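Local coordinates for protein 4-oxalocrotonate decarboxylase NahK (Pseudomonas putida, PDB 5D2G) that catalyses the decarboxylation of (3E)-2-oxohex-3-enedioate to 2-oxopent-4-enoate in the breakdown of aromatic hydrocarbons and binds a metal ion, at residues 124-129 against 257-262. The protein carries 1 engineered substitution. Numbering follows the deposited sequence.
Sequences HPKIEA and TAAVPV. With MG (magnesium ion), chain B.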
ATOM      1  N   HIS A 124      11.689  -6.888  -7.749  1.00  9.68           N
ATOM      2  CA  HIS A 124      12.201  -5.622  -8.224  1.00  9.95           C
ATOM      3  C   HIS A 124      11.609  -4.524  -7.367  1.00 12.10           C
ATOM      4  O   HIS A 124      10.723  -3.781  -7.807  1.00  9.47           O
ATOM      5  CB  HIS A 124      11.891  -5.403  -9.708  1.00 14.10           C
ATOM      6  CG  HIS A 124      10.717  -6.184 -10.225  1.00 18.35           C
ATOM      7  ND1 HIS A 124      10.738  -6.830 -11.448  1.00 23.78           N
ATOM      8  CD2 HIS A 124       9.485  -6.413  -9.704  1.00 14.03           C
ATOM      9  CE1 HIS A 124       9.573  -7.425 -11.651  1.00 24.90           C
ATOM     10  NE2 HIS A 124       8.793  -7.180 -10.612  1.00 17.00           N
ATOM     11  N   PRO A 125      12.100  -4.425  -6.123  1.00 13.68           N
ATOM     12  CA  PRO A 125      11.445  -3.552  -5.141  1.00 14.44           C
ATOM     13  C   PRO A 125      11.690  -2.064  -5.394  1.00 12.42           C
ATOM     14  O   PRO A 125      12.705  -1.652  -5.977  1.00  9.81           O
ATOM     15  CB  PRO A 125      12.086  -3.968  -3.818  1.00  8.48           C
ATOM     16  CG  PRO A 125      13.495  -4.454  -4.228  1.00  9.07           C
ATOM     17  CD  PRO A 125      13.306  -5.093  -5.588  1.00 10.32           C
ATOM     18  N   LYS A 126      10.723  -1.270  -4.954  1.00 10.50           N
ATOM     19  CA  LYS A 126      10.811   0.173  -4.983  1.00 12.87           C
ATOM     20  C   LYS A 126      10.289   0.645  -3.649  1.00 12.18           C
ATOM     21  O   LYS A 126       9.502  -0.054  -3.000  1.00  8.84           O
ATOM     22  CB  LYS A 126       9.911   0.738  -6.083  1.00 12.08           C
ATOM     23  CG  LYS A 126      10.302   0.297  -7.484  1.00 14.67           C
ATOM     24  CD  LYS A 126       9.436   0.996  -8.536  1.00 17.89           C
ATOM     25  CE  LYS A 126       9.829   0.573  -9.946  1.00 24.66           C
ATOM     26  NZ  LYS A 126       9.165   1.409 -10.986  1.00 28.39           N
ATOM     27  N   ILE A 127      10.712   1.828  -3.232  1.00 11.91           N
ATOM     28  CA  ILE A 127      10.212   2.370  -1.977  1.00  9.26           C
ATOM     29  C   ILE A 127       9.444   3.648  -2.270  1.00 11.94           C
ATOM     30  O   ILE A 127       9.672   4.305  -3.289  1.00 11.54           O
ATOM     31  CB  ILE A 127      11.354   2.645  -0.975  1.00  9.75           C
ATOM     32  CG1 ILE A 127      12.400   3.575  -1.580  1.00 10.72           C
ATOM     33  CG2 ILE A 127      12.030   1.333  -0.564  1.00  9.51           C
ATOM     34  CD1 ILE A 127      13.234   4.277  -0.526  1.00 18.06           C
ATOM     35  N   GLU A 128       8.520   3.989  -1.383  1.00  9.24           N
ATOM     36  CA  GLU A 128       7.787   5.227  -1.507  1.00 12.90           C
ATOM     37  C   GLU A 128       7.530   5.708  -0.080  1.00 11.47           C
ATOM     38  O   GLU A 128       7.260   4.891   0.814  1.00 10.62           O
ATOM     39  CB  GLU A 128       6.475   4.999  -2.277  1.00 14.96           C
ATOM     40  CG  GLU A 128       5.609   3.896  -1.726  1.00 17.64           C
ATOM     41  CD  GLU A 128       4.367   3.596  -2.583  1.00 18.85           C
ATOM     42  OE1 GLU A 128       4.119   4.283  -3.607  1.00 22.45           O
ATOM     43  OE2 GLU A 128       3.638   2.655  -2.214  1.00 15.35           O
ATOM     44  N   ALA A 129       7.661   7.014   0.144  1.00 12.10           N
ATOM     45  CA  ALA A 129       7.432   7.590   1.470  1.00 12.59           C
ATOM     46  C   ALA A 129       5.942   7.808   1.685  1.00 13.46           C
ATOM     47  O   ALA A 129       5.252   8.330   0.804  1.00 10.29           O
ATOM     48  CB  ALA A 129       8.152   8.882   1.604  1.00 12.64           C
ATOM     49  N   THR A 257       5.792  10.454  -2.236  1.00 13.62           N
ATOM     50  CA  THR A 257       6.824  10.603  -3.251  1.00 19.92           C
ATOM     51  C   THR A 257       6.577   9.572  -4.334  1.00 17.74           C
ATOM     52  O   THR A 257       5.837   8.610  -4.125  1.00 15.93           O
ATOM     53  CB  THR A 257       8.217  10.314  -2.676  1.00 19.09           C
ATOM     54  OG1 THR A 257       8.266   8.948  -2.225  1.00 21.26           O
ATOM     55  CG2 THR A 257       8.526  11.252  -1.507  1.00 15.63           C
ATOM     56  N   ALA A 258       7.215   9.763  -5.482  1.00 11.51           N
ATOM     57  CA  ALA A 258       7.268   8.721  -6.499  1.00 11.92           C
ATOM     58  C   ALA A 258       7.973   7.515  -5.895  1.00 14.65           C
ATOM     59  O   ALA A 258       8.656   7.632  -4.874  1.00 13.46           O
ATOM     60  CB  ALA A 258       8.026   9.209  -7.724  1.00 15.17           C
ATOM     61  N   ALA A 259       7.804   6.354  -6.518  1.00 15.15           N
ATOM     62  CA  ALA A 259       8.445   5.144  -6.033  1.00 10.77           C
ATOM     63  C   ALA A 259       9.859   5.083  -6.595  1.00 12.06           C
ATOM     64  O   ALA A 259      10.075   5.386  -7.760  1.00 13.42           O
ATOM     65  CB  ALA A 259       7.631   3.922  -6.439  1.00 13.31           C
ATOM     66  N   VAL A 260      10.822   4.699  -5.767  1.00 13.95           N
ATOM     67  CA  VAL A 260      12.229   4.709  -6.164  1.00 14.49           C
ATOM     68  C   VAL A 260      12.806   3.312  -6.032  1.00  9.60           C
ATOM     69  O   VAL A 260      12.681   2.706  -4.968  1.00 12.62           O
ATOM     70  CB  VAL A 260      13.039   5.642  -5.253  1.00 13.70           C
ATOM     71  CG1 VAL A 260      14.532   5.488  -5.519  1.00 18.99           C
ATOM     72  CG2 VAL A 260      12.594   7.088  -5.447  1.00 11.88           C
ATOM     73  N   PRO A 261      13.448   2.805  -7.096  1.00 11.23           N
ATOM     74  CA  PRO A 261      14.053   1.467  -7.019  1.00 11.93           C
ATOM     75  C   PRO A 261      15.118   1.390  -5.930  1.00 11.11           C
ATOM     76  O   PRO A 261      15.812   2.380  -5.660  1.00 13.61           O
ATOM     77  CB  PRO A 261      14.730   1.289  -8.398  1.00 15.46           C
ATOM     78  CG  PRO A 261      14.095   2.281  -9.301  1.00 19.30           C
ATOM     79  CD  PRO A 261      13.659   3.442  -8.412  1.00 16.65           C
ATOM     80  N   VAL A 262      15.239   0.221  -5.310  1.00 10.90           N
ATOM     81  CA  VAL A 262      16.294  -0.016  -4.337  1.00 11.07           C
ATOM     82  C   VAL A 262      16.937  -1.346  -4.672  1.00 13.63           C
ATOM     83  O   VAL A 262      16.302  -2.218  -5.269  1.00 10.28           O
ATOM     84  CB  VAL A 262      15.766  -0.022  -2.892  1.00  9.62           C
ATOM     85  CG1 VAL A 262      15.381   1.386  -2.458  1.00 10.34           C
ATOM     86  CG2 VAL A 262      14.571  -0.960  -2.770  1.00 10.42           C
TER
HETATM   87 MG    MG B 301       2.170   2.472  -0.931  1.00  9.15          MG
HETATM   88  O   HOH W   1       4.501   6.526  -5.099  1.00 14.55           O
HETATM   89  O   HOH W   2       0.499   2.456   0.220  1.00  6.22           O
HETATM   90  O   HOH W   3       1.116   1.758  -2.366  1.00 17.86           O
HETATM   91  O   HOH W   4       1.376   4.042  -2.140  1.00 14.31           O
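Ile127 and Val260 pair through both of their peptide groups, the N of Val260 giving its hydrogen to Ile127 O at 2.8 Å and Ile127 N answering to Val260 O. The antiparallel pairing runs on to Val262, whose N bonds Pro125 O. Beside these bonds, Val262 crosses Ile127 at about a right angle; its CG1 rests 3.8 Å from Ile127 CG1, while CG2 turns to the ring of Pro125. Toward Thr257 a side chain takes the acceptor's part: Thr257 OG1, set between its own N and carbonyl carbon (chi1 62°), takes the N-H of Ala129 at 3.1 Å, nearly straight at 174°, and donates to Ala258 O. A valine in place of Thr257 would probably leave the amide of Ala129 without its acceptor and Ala258 O without this donor. Ile268 and Met208 of the five-stranded sheet pack on Ile127. In this fumarylacetoacetate hydrolase C-terminal region, strand 126-135 brings Glu128 and Glu130 to the metal. Glu128 extends its chain to the magnesium, with OE2 2.0 Å from the ion, where Glu130, Glu161 and three waters complete six ligands. Its other oxygen, OE1, accepts from a water 2.7 Å away that also donates to Thr257 O. The segment 257-262 thus reaches the metal site through one water, and this bridge probably steadies the rotation of the carboxylate, favouring one oxygen for the metal.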